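BtGH115A (Bacteroides thetaiotaomicron, PDB 5BY3) is a family GH115 4-O-methyl-alpha-glucuronidase with specificity for decorated arabinogalactans. Local coordinates at residues L46-D50 against E201-R205; V129-E133 against W469-E473; V702-R708 against D763-I767; K653-A657 against D676-F680; K517-E523 against Q577-K583. All coordinates share one frame; numbering follows the deposited sequence.

Contacts 1 and 2 adjoin, their centres 13 Å apart, and both join the N-terminal region to the parallel-stranded, TIM-barrel-like family GH115 region, which holds 201-205 and 469-473. They are joined directly by E133 of contact 2, whose OE1 forms salt bridges to R49 and R205 of contact 1. The W132 side chain of contact 2 is about 13 Å from the nickel ion bound at L404 and D436, too far to touch it. Contacts 3 and 4 belong to the C-terminal domain, with centres 18 Å apart and nearest atoms about 7 Å apart. Contact 5 joins parts of the helical region, its centre 37 Å from that of contact 3 and 50 Å from that of contact 1.

Contact 1 of 5, residues L46-D50 against E201-R205; sequences LLSRD and ELLLR
R49 and R205 reach across in opposite senses, each gripping a carboxylate end-on with both terminal nitrogens. R49 NH1 donates to E201 OE2 at 2.8 Å, and R49 NH2 to E201 OE1, nearly straight at 171°. Both oxygens lie near the guanidinium plane, yet the nitrogens meet the carboxylate from above its own plane, the two flat groups being turned 64° apart. The second pair is flatter: R205, extended from CG to NE, carries its guanidinium to D50, where NH1 donates to D50 OD2 at 2.9 Å and NH2 to the syn lone pair of D50 OD1 at 3.1 Å. L46 CD2 lies 3.5 Å from R205 NH2, and L46 CD1 meets L204 CD1 at 4.3 Å; within its own segment L46 CD2 also covers a face of the R49 guanidinium. Further out, D50 OD2 is bonded to S124 OG and E201 OE1 to R198, while E133 OE1 bridges R49 NH2 and R205 NH2, so the arginines share an anion. Segments 46-50 and 201-205 run nearly perpendicular, signed crossing angle -85°. The result is a buried, charge-paired interface between helix 38-55, beside the N-terminal mixed sheet, and helix 193-205, between parallel strands 162-166 and 210-212 of the TIM-barrel fold.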
# COMPACT_ATOMS: atom_id res chain seq x y z
N LEU A 46 15.28 4.55 20.77
CA LEU A 46 14.14 3.69 20.54
C LEU A 46 14.35 2.32 21.17
O LEU A 46 13.43 1.78 21.73
CB LEU A 46 13.86 3.51 19.06
CG LEU A 46 12.79 4.37 18.42
CD1 LEU A 46 12.61 3.95 16.97
CD2 LEU A 46 11.48 4.31 19.21
N LEU A 47 15.57 1.78 21.09
CA LEU A 47 15.85 0.48 21.70
C LEU A 47 15.78 0.54 23.22
O LEU A 47 15.27 -0.38 23.88
CB LEU A 47 17.19 -0.11 21.22
CG LEU A 47 17.63 -1.44 21.82
CD1 LEU A 47 16.82 -2.63 21.36
CD2 LEU A 47 19.08 -1.69 21.48
N SER A 48 16.29 1.63 23.77
CA SER A 48 16.38 1.82 25.20
C SER A 48 14.99 1.88 25.73
O SER A 48 14.68 1.24 26.74
CB SER A 48 17.09 3.13 25.53
OG SER A 48 18.32 3.12 24.88
N ARG A 49 14.15 2.64 25.03
CA ARG A 49 12.72 2.67 25.32
C ARG A 49 12.11 1.25 25.39
O ARG A 49 11.33 0.96 26.29
CB ARG A 49 12.02 3.54 24.28
CG ARG A 49 10.58 3.81 24.58
CD ARG A 49 10.13 4.97 23.71
NE ARG A 49 9.32 4.52 22.60
CZ ARG A 49 8.98 5.29 21.57
NH1 ARG A 49 9.39 6.55 21.48
NH2 ARG A 49 8.21 4.78 20.62
N ASP A 50 12.53 0.37 24.48
CA ASP A 50 12.04 -1.00 24.39
C ASP A 50 12.68 -1.90 25.41
O ASP A 50 12.01 -2.74 25.97
CB ASP A 50 12.21 -1.56 22.96
CG ASP A 50 11.50 -0.71 21.92
OD1 ASP A 50 10.62 0.13 22.29
OD2 ASP A 50 11.86 -0.84 20.72
N GLU A 201 9.51 7.22 13.67
CA GLU A 201 9.63 5.97 14.47
C GLU A 201 8.99 4.79 13.75
O GLU A 201 9.52 3.67 13.74
CB GLU A 201 8.87 6.06 15.79
CG GLU A 201 9.51 6.84 16.90
CD GLU A 201 8.62 6.93 18.13
OE1 GLU A 201 7.62 6.18 18.27
OE2 GLU A 201 8.93 7.77 18.97
N LEU A 202 7.80 5.02 13.22
CA LEU A 202 7.07 3.96 12.58
C LEU A 202 7.86 3.48 11.38
O LEU A 202 7.97 2.27 11.18
CB LEU A 202 5.66 4.41 12.21
CG LEU A 202 4.73 3.48 11.43
CD1 LEU A 202 4.53 2.14 12.10
CD2 LEU A 202 3.40 4.20 11.23
N LEU A 203 8.44 4.42 10.62
CA LEU A 203 9.18 4.06 9.39
C LEU A 203 10.44 3.33 9.73
O LEU A 203 10.75 2.32 9.11
CB LEU A 203 9.48 5.27 8.53
CG LEU A 203 8.27 6.02 7.95
CD1 LEU A 203 8.75 7.26 7.23
CD2 LEU A 203 7.40 5.15 7.05
N LEU A 204 11.15 3.79 10.75
CA LEU A 204 12.32 3.08 11.27
C LEU A 204 11.99 1.65 11.64
O LEU A 204 12.65 0.69 11.18
CB LEU A 204 12.92 3.84 12.46
CG LEU A 204 13.64 5.19 12.25
CD1 LEU A 204 14.52 5.59 13.43
CD2 LEU A 204 14.47 5.22 10.97
N ARG A 205 10.93 1.48 12.43
CA ARG A 205 10.53 0.14 12.88
C ARG A 205 10.07 -0.74 11.72
O ARG A 205 10.13 -1.97 11.83
CB ARG A 205 9.42 0.24 13.91
CG ARG A 205 9.83 0.75 15.26
CD ARG A 205 8.63 0.56 16.19
NE ARG A 205 8.76 1.16 17.53
CZ ARG A 205 9.63 0.77 18.45
NH1 ARG A 205 10.51 -0.20 18.19
NH2 ARG A 205 9.66 1.38 19.64

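Contact 2 of 5, residues V129-E133 against W469-E473; sequences VSPWE and WLERE
S130 opens a type I beta turn that ends at E133, and its CA comes within 7.5 Å of that of E473 in the last turn of helix 462-473. The hydroxyl of S130 works twice. As acceptor it takes the backbone N-H of W132, making an ST turn; as donor it gives S130 OG to E473 OE1 at 2.6 Å, on the syn lone pair. The same E473 OE1 accepts R472 NH2 at 3.1 Å, while R472 NE holds E473 OE2 at 2.6 Å, so the arginine grips side-on with one nitrogen to each oxygen. That grip, from 50° to 60° above the carboxylate plane, fixes the rotation of the glutamate. With chi1 at -51°, E473 CG sits 3.8 Å above the centre of the W469 ring, and the bend at chi2 then swings the carboxylate toward S130. P131 CD lies over one face of the R472 guanidinium, 3.8 Å from R472 NH2. W132 CD1, at its ring edge, is 3.6 Å from E473 OE1 and 4.0 Å from R472 NH2. Both indole N-H groups, from W132 and W469, converge on E445 OE1, and E445 OE2 also pairs with R472 NH1. The loop after helix 113-126 thus meets helices 38-55 and 193-205 through V129, and helix 462-473 through S130 to W132; L470 carries that last helix against helix 476-495.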
# COMPACT_ATOMS: atom_id res chain seq x y z
N VAL A 129 8.92 -6.56 20.18
CA VAL A 129 8.27 -5.25 20.03
C VAL A 129 7.76 -5.04 18.59
O VAL A 129 8.55 -4.99 17.65
CB VAL A 129 9.20 -4.08 20.47
CG1 VAL A 129 8.48 -2.74 20.46
CG2 VAL A 129 9.79 -4.36 21.85
N SER A 130 6.44 -4.95 18.43
CA SER A 130 5.79 -4.69 17.15
C SER A 130 6.10 -3.26 16.65
O SER A 130 6.20 -2.32 17.46
CB SER A 130 4.27 -4.87 17.32
OG SER A 130 3.49 -4.14 16.38
N PRO A 131 6.24 -3.08 15.31
CA PRO A 131 6.16 -1.73 14.70
C PRO A 131 4.98 -0.87 15.18
O PRO A 131 5.10 0.36 15.21
CB PRO A 131 5.96 -2.05 13.20
CG PRO A 131 6.76 -3.30 13.01
CD PRO A 131 6.65 -4.09 14.31
N TRP A 132 3.87 -1.50 15.56
CA TRP A 132 2.66 -0.80 15.94
C TRP A 132 2.44 -0.70 17.47
O TRP A 132 1.34 -0.35 17.94
CB TRP A 132 1.49 -1.48 15.27
CG TRP A 132 1.74 -1.71 13.83
CD1 TRP A 132 2.24 -2.82 13.26
CD2 TRP A 132 1.54 -0.77 12.78
NE1 TRP A 132 2.36 -2.64 11.89
CE2 TRP A 132 1.93 -1.39 11.58
CE3 TRP A 132 1.06 0.54 12.74
CZ2 TRP A 132 1.85 -0.76 10.35
CZ3 TRP A 132 0.97 1.18 11.52
CH2 TRP A 132 1.36 0.53 10.34
N GLU A 133 3.49 -1.05 18.23
CA GLU A 133 3.66 -0.77 19.66
C GLU A 133 2.91 0.49 20.08
O GLU A 133 2.04 0.47 20.96
CB GLU A 133 5.17 -0.62 19.92
CG GLU A 133 5.61 -0.06 21.26
CD GLU A 133 5.92 1.42 21.23
OE1 GLU A 133 6.67 1.89 20.34
OE2 GLU A 133 5.43 2.12 22.15
N TRP A 469 1.25 -12.51 11.57
CA TRP A 469 1.01 -11.13 11.97
C TRP A 469 -0.05 -11.09 13.05
O TRP A 469 0.18 -10.45 14.07
CB TRP A 469 0.63 -10.26 10.76
CG TRP A 469 0.55 -8.76 11.05
CD1 TRP A 469 1.60 -7.86 11.06
CD2 TRP A 469 -0.64 -7.99 11.39
NE1 TRP A 469 1.13 -6.60 11.35
CE2 TRP A 469 -0.23 -6.65 11.56
CE3 TRP A 469 -2.00 -8.30 11.51
CZ2 TRP A 469 -1.14 -5.61 11.86
CZ3 TRP A 469 -2.91 -7.26 11.80
CH2 TRP A 469 -2.48 -5.94 11.98
N LEU A 470 -1.20 -11.76 12.82
CA LEU A 470 -2.33 -11.80 13.81
C LEU A 470 -1.93 -12.48 15.08
O LEU A 470 -2.24 -11.99 16.18
CB LEU A 470 -3.61 -12.50 13.27
CG LEU A 470 -4.25 -11.91 12.00
CD1 LEU A 470 -5.09 -12.91 11.25
CD2 LEU A 470 -5.03 -10.64 12.24
N GLU A 471 -1.21 -13.59 14.93
CA GLU A 471 -0.61 -14.29 16.07
C GLU A 471 0.27 -13.37 16.86
O GLU A 471 0.15 -13.34 18.07
CB GLU A 471 0.16 -15.54 15.63
CG GLU A 471 -0.76 -16.69 15.29
CD GLU A 471 -0.03 -17.94 14.89
OE1 GLU A 471 1.14 -17.84 14.41
OE2 GLU A 471 -0.65 -19.02 15.03
N ARG A 472 1.11 -12.58 16.18
CA ARG A 472 1.96 -11.59 16.89
C ARG A 472 1.17 -10.45 17.57
O ARG A 472 1.50 -10.06 18.69
CB ARG A 472 3.09 -11.06 15.98
CG ARG A 472 4.21 -10.24 16.61
CD ARG A 472 4.97 -9.55 15.47
NE ARG A 472 4.28 -8.32 15.04
CZ ARG A 472 4.48 -7.61 13.92
NH1 ARG A 472 5.34 -7.99 13.00
NH2 ARG A 472 3.77 -6.50 13.70
N GLU A 473 0.15 -9.90 16.91
CA GLU A 473 -0.53 -8.69 17.45
C GLU A 473 -1.64 -9.01 18.47
O GLU A 473 -1.77 -8.35 19.51
CB GLU A 473 -1.04 -7.74 16.36
CG GLU A 473 -0.06 -7.33 15.26
CD GLU A 473 1.28 -6.73 15.73
OE1 GLU A 473 1.49 -5.54 15.53
OE2 GLU A 473 2.16 -7.44 16.22

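Contact 3 of 5, residues V702-R708 against D763-I767; sequences VHGDKLR and DEGVI
D763 OD2 is gripped by two nitrogens of one residue. R708 N donates to D763 OD2 at 2.8 Å, on the anti lone pair, and R708 NE adds a weak bond to the same oxygen, its N-H...O angle only 127°. The other oxygen, D763 OD1, accepts R708 NH2 at 3.3 Å through its syn lone pair, and the two side-chain bonds together make a salt bridge. In R708, CG lies between the backbone N and the carbonyl carbon (chi1 63°), and this, with bends at chi2 and chi3, curls the chain back over the aspartate. At the far end, H703 ND1 makes a weak bond to E764 OE1 at 3.3 Å, the oxygen lying at the edge of the imidazole. V702 CG2 packs on the backbone of G765, 3.6 Å from G765 N; the apolar pair is L707 CD2 with V766 CG2, 4.1 Å apart. G765 is the centre of an inverse gamma turn, which redirects the chain into strand 766-772. V702 also packs on Q420 of helix 411-423, so the loop faces another part of the protein. Strand 708-713 belongs to the four-stranded antiparallel sheet and strand 766-772 to the six-stranded one; the contact thus joins loops linking the two sheets, consistent with a beta sandwich of the galactose-binding-like clan.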
# COMPACT_ATOMS: atom_id res chain seq x y z
N VAL A 702 1.80 -6.82 -19.15
CA VAL A 702 3.15 -6.84 -18.53
C VAL A 702 4.22 -6.45 -19.52
O VAL A 702 5.23 -5.84 -19.15
CB VAL A 702 3.48 -8.20 -17.89
CG1 VAL A 702 4.79 -8.10 -17.10
CG2 VAL A 702 2.33 -8.67 -17.00
N HIS A 703 4.01 -6.83 -20.78
CA HIS A 703 4.85 -6.39 -21.89
C HIS A 703 4.00 -6.24 -23.12
O HIS A 703 3.22 -7.14 -23.51
CB HIS A 703 5.99 -7.36 -22.18
CG HIS A 703 6.99 -7.44 -21.07
ND1 HIS A 703 7.26 -8.62 -20.41
CD2 HIS A 703 7.76 -6.49 -20.49
CE1 HIS A 703 8.18 -8.39 -19.49
NE2 HIS A 703 8.49 -7.11 -19.51
N GLY A 704 4.19 -5.09 -23.75
CA GLY A 704 3.38 -4.71 -24.85
C GLY A 704 2.20 -4.03 -24.26
O GLY A 704 2.25 -3.52 -23.13
N ASP A 705 1.12 -4.06 -25.03
CA ASP A 705 -0.08 -3.27 -24.79
C ASP A 705 -1.26 -4.23 -24.89
O ASP A 705 -2.40 -3.82 -25.04
CB ASP A 705 -0.17 -2.15 -25.84
CG ASP A 705 1.19 -1.46 -26.10
OD1 ASP A 705 1.81 -0.95 -25.12
OD2 ASP A 705 1.65 -1.44 -27.28
N LYS A 706 -1.01 -5.54 -24.80
CA LYS A 706 -2.07 -6.43 -25.24
C LYS A 706 -3.01 -7.21 -24.32
O LYS A 706 -4.19 -7.00 -24.46
CB LYS A 706 -1.68 -7.18 -26.51
CG LYS A 706 -1.94 -6.35 -27.76
CD LYS A 706 -3.39 -6.51 -28.26
CE LYS A 706 -4.31 -5.36 -27.87
NZ LYS A 706 -5.68 -5.52 -28.44
N LEU A 707 -2.55 -8.07 -23.42
CA LEU A 707 -3.51 -9.01 -22.68
C LEU A 707 -4.68 -9.67 -23.43
O LEU A 707 -5.83 -9.17 -23.40
CB LEU A 707 -4.10 -8.40 -21.40
CG LEU A 707 -3.22 -8.17 -20.17
CD1 LEU A 707 -4.07 -7.50 -19.09
CD2 LEU A 707 -2.56 -9.46 -19.70
N ARG A 708 -4.43 -10.83 -24.04
CA ARG A 708 -5.53 -11.59 -24.65
C ARG A 708 -5.50 -13.12 -24.49
O ARG A 708 -4.51 -13.71 -24.07
CB ARG A 708 -5.71 -11.16 -26.12
CG ARG A 708 -4.55 -11.44 -27.03
CD ARG A 708 -4.27 -10.25 -27.92
NE ARG A 708 -2.83 -10.11 -27.95
CZ ARG A 708 -2.03 -10.46 -28.95
NH1 ARG A 708 -2.53 -10.93 -30.09
NH2 ARG A 708 -0.71 -10.29 -28.80
N ASP A 763 -0.74 -13.70 -24.00
CA ASP A 763 0.17 -12.72 -23.43
C ASP A 763 0.58 -13.11 -22.03
O ASP A 763 0.02 -14.07 -21.46
CB ASP A 763 -0.43 -11.31 -23.48
CG ASP A 763 -0.72 -10.87 -24.91
OD1 ASP A 763 0.25 -10.65 -25.67
OD2 ASP A 763 -1.91 -10.78 -25.27
N GLU A 764 1.54 -12.36 -21.49
CA GLU A 764 2.19 -12.66 -20.22
C GLU A 764 1.23 -12.79 -19.00
O GLU A 764 0.86 -13.92 -18.64
CB GLU A 764 3.35 -11.69 -19.97
CG GLU A 764 4.45 -12.30 -19.10
CD GLU A 764 5.85 -11.89 -19.53
OE1 GLU A 764 6.09 -11.74 -20.74
OE2 GLU A 764 6.72 -11.72 -18.65
N GLY A 765 0.82 -11.67 -18.40
CA GLY A 765 0.18 -11.73 -17.06
C GLY A 765 -1.33 -11.91 -17.05
O GLY A 765 -2.06 -11.01 -16.61
N VAL A 766 -1.77 -13.08 -17.54
CA VAL A 766 -3.19 -13.42 -17.74
C VAL A 766 -3.64 -14.22 -16.54
O VAL A 766 -3.09 -15.31 -16.27
CB VAL A 766 -3.39 -14.31 -18.97
CG1 VAL A 766 -4.81 -14.86 -19.06
CG2 VAL A 766 -3.01 -13.55 -20.24
N ILE A 767 -4.61 -13.70 -15.79
CA ILE A 767 -4.96 -14.39 -14.57
C ILE A 767 -6.44 -14.66 -14.57
O ILE A 767 -7.24 -13.71 -14.52
CB ILE A 767 -4.51 -13.63 -13.31
CG1 ILE A 767 -3.00 -13.57 -13.25
CG2 ILE A 767 -5.01 -14.31 -12.05
CD1 ILE A 767 -2.49 -12.21 -12.84

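Contact 4 of 5, residues K653-A657 against D676-F680; sequences KKGNA and DALTF
Strand 677-682 is an outer strand of the four-stranded antiparallel sheet in the C-terminal domain, and residues 653-657 run along the edge that strand 755-761 does not occupy. The two segments point 148° apart, roughly antiparallel, but the pairing is short and irregular. Both backbone bonds centre on T679: K653 N donates to T679 O at 3.0 Å, and T679 N gives a weak bond to K654 O, with an N-H...O angle of 128°. Consecutive residues, K653 and K654, therefore serve the one threonine. K654 CB also lies 3.8 Å from T679 OG1, alongside it, while the lysine's amino end leads away. Beyond this pair the loop changes course at G655, where the backbone angles (phi 114°) and the closeness of A677 O, 3.1 Å from G655 CA, and of L678 CD1 call for glycine. Next comes the apolar part. L678 turns its branched end toward the loop and packs in addition on I672 and L768 of neighbouring strands, so it reaches into the interior. A657 rests against A670 and I672 as well, placing its methyl in the same apolar layer. Both branches of the leucine meet it there: A657 CB is 3.7 Å from L678 CD1 and 3.9 Å from L678 CD2.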
# COMPACT_ATOMS: atom_id res chain seq x y z
N LYS A 653 -9.37 -30.00 -16.38
CA LYS A 653 -8.68 -31.28 -16.61
C LYS A 653 -7.27 -30.92 -17.08
O LYS A 653 -6.46 -30.46 -16.27
CB LYS A 653 -9.43 -32.16 -17.64
CG LYS A 653 -10.95 -32.29 -17.45
CD LYS A 653 -11.39 -32.72 -16.05
CE LYS A 653 -12.86 -33.11 -16.06
NZ LYS A 653 -13.58 -32.69 -14.83
N LYS A 654 -6.99 -31.07 -18.37
CA LYS A 654 -5.72 -30.62 -18.99
C LYS A 654 -5.38 -29.13 -18.70
O LYS A 654 -6.26 -28.27 -18.65
CB LYS A 654 -5.69 -30.90 -20.50
CG LYS A 654 -4.31 -31.19 -21.06
CD LYS A 654 -4.34 -31.61 -22.52
CE LYS A 654 -4.14 -30.41 -23.45
NZ LYS A 654 -3.25 -30.72 -24.60
N GLY A 655 -4.10 -28.87 -18.51
CA GLY A 655 -3.60 -27.53 -18.31
C GLY A 655 -3.02 -27.28 -16.93
O GLY A 655 -3.52 -27.79 -15.92
N ASN A 656 -1.97 -26.45 -16.91
CA ASN A 656 -1.32 -26.00 -15.69
C ASN A 656 -1.44 -24.48 -15.45
O ASN A 656 -1.04 -23.63 -16.29
CB ASN A 656 0.16 -26.48 -15.67
CG ASN A 656 0.83 -26.29 -14.32
OD1 ASN A 656 0.29 -26.68 -13.26
ND2 ASN A 656 2.02 -25.69 -14.33
N ALA A 657 -2.01 -24.14 -14.29
CA ALA A 657 -2.16 -22.75 -13.87
C ALA A 657 -1.92 -22.61 -12.37
O ALA A 657 -2.69 -23.12 -11.57
CB ALA A 657 -3.53 -22.22 -14.27
N ASP A 676 0.31 -21.33 -22.67
CA ASP A 676 -0.40 -22.43 -21.97
C ASP A 676 -1.89 -22.30 -22.11
O ASP A 676 -2.41 -21.24 -22.46
CB ASP A 676 -0.02 -22.53 -20.50
CG ASP A 676 1.39 -23.04 -20.30
OD1 ASP A 676 2.12 -23.21 -21.30
OD2 ASP A 676 1.78 -23.28 -19.13
N ALA A 677 -2.58 -23.41 -21.83
CA ALA A 677 -4.03 -23.49 -21.91
C ALA A 677 -4.58 -24.29 -20.78
O ALA A 677 -3.94 -25.23 -20.31
CB ALA A 677 -4.49 -24.12 -23.22
N LEU A 678 -5.77 -23.89 -20.35
CA LEU A 678 -6.67 -24.68 -19.54
C LEU A 678 -7.83 -25.26 -20.38
O LEU A 678 -8.29 -24.64 -21.36
CB LEU A 678 -7.22 -23.84 -18.39
CG LEU A 678 -6.49 -23.88 -17.05
CD1 LEU A 678 -4.97 -24.12 -17.15
CD2 LEU A 678 -6.84 -22.63 -16.24
N THR A 679 -8.30 -26.43 -19.97
CA THR A 679 -9.25 -27.22 -20.73
C THR A 679 -10.37 -27.61 -19.74
O THR A 679 -10.12 -28.25 -18.72
CB THR A 679 -8.50 -28.45 -21.33
OG1 THR A 679 -7.44 -28.01 -22.21
CG2 THR A 679 -9.43 -29.43 -22.07
N PHE A 680 -11.60 -27.15 -20.01
CA PHE A 680 -12.76 -27.44 -19.14
C PHE A 680 -13.74 -28.32 -19.87
O PHE A 680 -13.94 -28.16 -21.07
CB PHE A 680 -13.49 -26.16 -18.71
CG PHE A 680 -12.65 -25.24 -17.89
CD1 PHE A 680 -11.81 -24.32 -18.50
CD2 PHE A 680 -12.66 -25.32 -16.52
CE1 PHE A 680 -11.01 -23.49 -17.75
CE2 PHE A 680 -11.87 -24.48 -15.76
CZ PHE A 680 -11.04 -23.57 -16.37

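Contact 5 of 5, residues K517-E523 against Q577-K583; sequences KDLPWSE and QLARHDK
The R580 guanidinium is layered between two backbone carbons, Q577 CA 3.5 Å above one face and K517 CA 3.9 Å from the opposite face, with D518 OD1 at its edge and in its plane. That edge carries the main salt bridge: R580 NE and R580 NH2 grip side-on, both aimed at one oxygen, with R580 NH2 to D518 OD1 at 2.9 Å. NE comes nearly along the C-O axis of D518, whereas NH2 uses the anti lone pair. The carboxylate of D518 also stacks on the Q577 amide, their planes 16° apart, with D518 CG 3.9 Å from Q577 NE2. Q577 runs extended beyond CG and reads the backbone of L519 at both ends: L519 N donates to Q577 OE1 at 3.0 Å, and Q577 NE2 to L519 O at 3.2 Å, the latter in the carbonyl plane. The H581 ring has Q577 O at its edge, where H581 ND1 makes a nearly straight bond of 175°. Further along, E523 CG packs on L578 CD2, and E523 OE1 forms a long ion pair with K583 NZ. D582 is the C-prime residue of the Schellman motif ending helix 552-580. A carboxylate so near a helix C-terminus would tend to be disfavoured, and the two-nitrogen grip on D518 OD1 would be expected to offset this, probably favouring its ionised form.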
# COMPACT_ATOMS: atom_id res chain seq x y z
N LYS A 517 -27.95 3.45 -5.63
CA LYS A 517 -28.75 2.61 -6.53
C LYS A 517 -28.34 1.14 -6.45
O LYS A 517 -27.21 0.84 -6.06
CB LYS A 517 -28.66 3.12 -7.97
CG LYS A 517 -27.25 3.06 -8.56
CD LYS A 517 -26.88 4.34 -9.30
CE LYS A 517 -27.08 4.14 -10.78
NZ LYS A 517 -26.22 3.00 -11.22
N ASP A 518 -29.26 0.25 -6.85
CA ASP A 518 -29.04 -1.20 -6.86
C ASP A 518 -27.67 -1.62 -7.42
O ASP A 518 -27.22 -1.12 -8.46
CB ASP A 518 -30.12 -1.93 -7.69
CG ASP A 518 -31.56 -1.71 -7.18
OD1 ASP A 518 -31.78 -1.07 -6.12
OD2 ASP A 518 -32.47 -2.21 -7.88
N LEU A 519 -27.05 -2.56 -6.74
CA LEU A 519 -25.96 -3.32 -7.30
C LEU A 519 -26.65 -4.38 -8.14
O LEU A 519 -27.77 -4.77 -7.78
CB LEU A 519 -25.12 -3.93 -6.18
CG LEU A 519 -24.36 -2.84 -5.41
CD1 LEU A 519 -24.22 -3.25 -3.98
CD2 LEU A 519 -22.99 -2.57 -6.02
N PRO A 520 -26.03 -4.82 -9.27
CA PRO A 520 -26.75 -5.81 -10.11
C PRO A 520 -26.67 -7.25 -9.55
O PRO A 520 -26.09 -8.16 -10.19
CB PRO A 520 -26.07 -5.69 -11.49
CG PRO A 520 -24.69 -5.09 -11.21
CD PRO A 520 -24.74 -4.39 -9.87
N TRP A 521 -27.22 -7.43 -8.34
CA TRP A 521 -27.18 -8.73 -7.67
C TRP A 521 -28.60 -9.22 -7.31
O TRP A 521 -29.49 -8.40 -7.09
CB TRP A 521 -26.30 -8.68 -6.41
CG TRP A 521 -24.86 -8.21 -6.55
CD1 TRP A 521 -24.08 -8.15 -7.71
CD2 TRP A 521 -24.00 -7.77 -5.48
NE1 TRP A 521 -22.81 -7.67 -7.40
CE2 TRP A 521 -22.75 -7.42 -6.05
CE3 TRP A 521 -24.19 -7.60 -4.10
CZ2 TRP A 521 -21.70 -6.95 -5.29
CZ3 TRP A 521 -23.17 -7.13 -3.36
CH2 TRP A 521 -21.92 -6.83 -3.93
N SER A 522 -28.81 -10.53 -7.29
CA SER A 522 -30.11 -11.10 -6.93
C SER A 522 -30.37 -11.03 -5.43
O SER A 522 -29.44 -10.93 -4.66
CB SER A 522 -30.14 -12.56 -7.32
OG SER A 522 -29.23 -13.26 -6.47
N GLU A 523 -31.63 -11.13 -5.04
CA GLU A 523 -32.02 -11.33 -3.64
C GLU A 523 -31.23 -12.41 -2.92
O GLU A 523 -30.71 -12.18 -1.80
CB GLU A 523 -33.52 -11.59 -3.50
CG GLU A 523 -34.05 -10.94 -2.23
CD GLU A 523 -35.46 -11.35 -1.84
OE1 GLU A 523 -36.27 -11.62 -2.75
OE2 GLU A 523 -35.75 -11.36 -0.62
N GLN A 577 -31.38 -1.61 -0.28
CA GLN A 577 -31.73 -2.12 -1.60
C GLN A 577 -32.96 -3.04 -1.52
O GLN A 577 -33.86 -2.95 -2.37
CB GLN A 577 -30.55 -2.83 -2.28
CG GLN A 577 -30.93 -3.60 -3.54
CD GLN A 577 -29.75 -3.87 -4.45
OE1 GLN A 577 -28.68 -3.30 -4.30
NE2 GLN A 577 -29.96 -4.75 -5.41
N LEU A 578 -32.98 -3.91 -0.51
CA LEU A 578 -34.15 -4.77 -0.24
C LEU A 578 -35.38 -3.94 0.10
O LEU A 578 -36.46 -4.27 -0.36
CB LEU A 578 -33.87 -5.79 0.84
CG LEU A 578 -32.78 -6.83 0.60
CD1 LEU A 578 -32.48 -7.51 1.91
CD2 LEU A 578 -33.13 -7.82 -0.50
N ALA A 579 -35.18 -2.84 0.84
CA ALA A 579 -36.25 -1.91 1.23
C ALA A 579 -36.92 -1.15 0.07
O ALA A 579 -38.14 -1.04 0.05
CB ALA A 579 -35.76 -0.94 2.29
N ARG A 580 -36.11 -0.61 -0.85
CA ARG A 580 -36.60 -0.03 -2.12
C ARG A 580 -37.55 -0.95 -2.85
O ARG A 580 -38.48 -0.48 -3.50
CB ARG A 580 -35.42 0.30 -3.08
CG ARG A 580 -34.65 1.58 -2.74
CD ARG A 580 -33.75 2.04 -3.89
NE ARG A 580 -32.63 1.12 -4.16
CZ ARG A 580 -31.46 1.15 -3.53
NH1 ARG A 580 -31.22 2.04 -2.55
NH2 ARG A 580 -30.52 0.28 -3.85
N HIS A 581 -37.27 -2.26 -2.82
CA HIS A 581 -38.12 -3.24 -3.50
C HIS A 581 -39.16 -3.91 -2.56
O HIS A 581 -39.70 -4.95 -2.91
CB HIS A 581 -37.26 -4.32 -4.20
CG HIS A 581 -36.45 -3.81 -5.35
ND1 HIS A 581 -35.19 -3.27 -5.18
CD2 HIS A 581 -36.72 -3.75 -6.67
CE1 HIS A 581 -34.72 -2.89 -6.36
NE2 HIS A 581 -35.63 -3.18 -7.28
N ASP A 582 -39.44 -3.29 -1.40
CA ASP A 582 -40.57 -3.67 -0.54
C ASP A 582 -40.36 -5.10 -0.00
O ASP A 582 -41.30 -5.90 0.10
CB ASP A 582 -41.90 -3.54 -1.35
CG ASP A 582 -43.09 -3.10 -0.50
OD1 ASP A 582 -43.08 -1.95 -0.00
OD2 ASP A 582 -44.05 -3.90 -0.38
N LYS A 583 -39.11 -5.40 0.33
CA LYS A 583 -38.70 -6.73 0.80
C LYS A 583 -38.02 -6.69 2.18
O LYS A 583 -37.54 -7.73 2.68
CB LYS A 583 -37.77 -7.40 -0.21
CG LYS A 583 -38.36 -7.45 -1.59
CD LYS A 583 -37.92 -8.66 -2.37
CE LYS A 583 -39.15 -9.18 -3.11
NZ LYS A 583 -38.78 -9.64 -4.47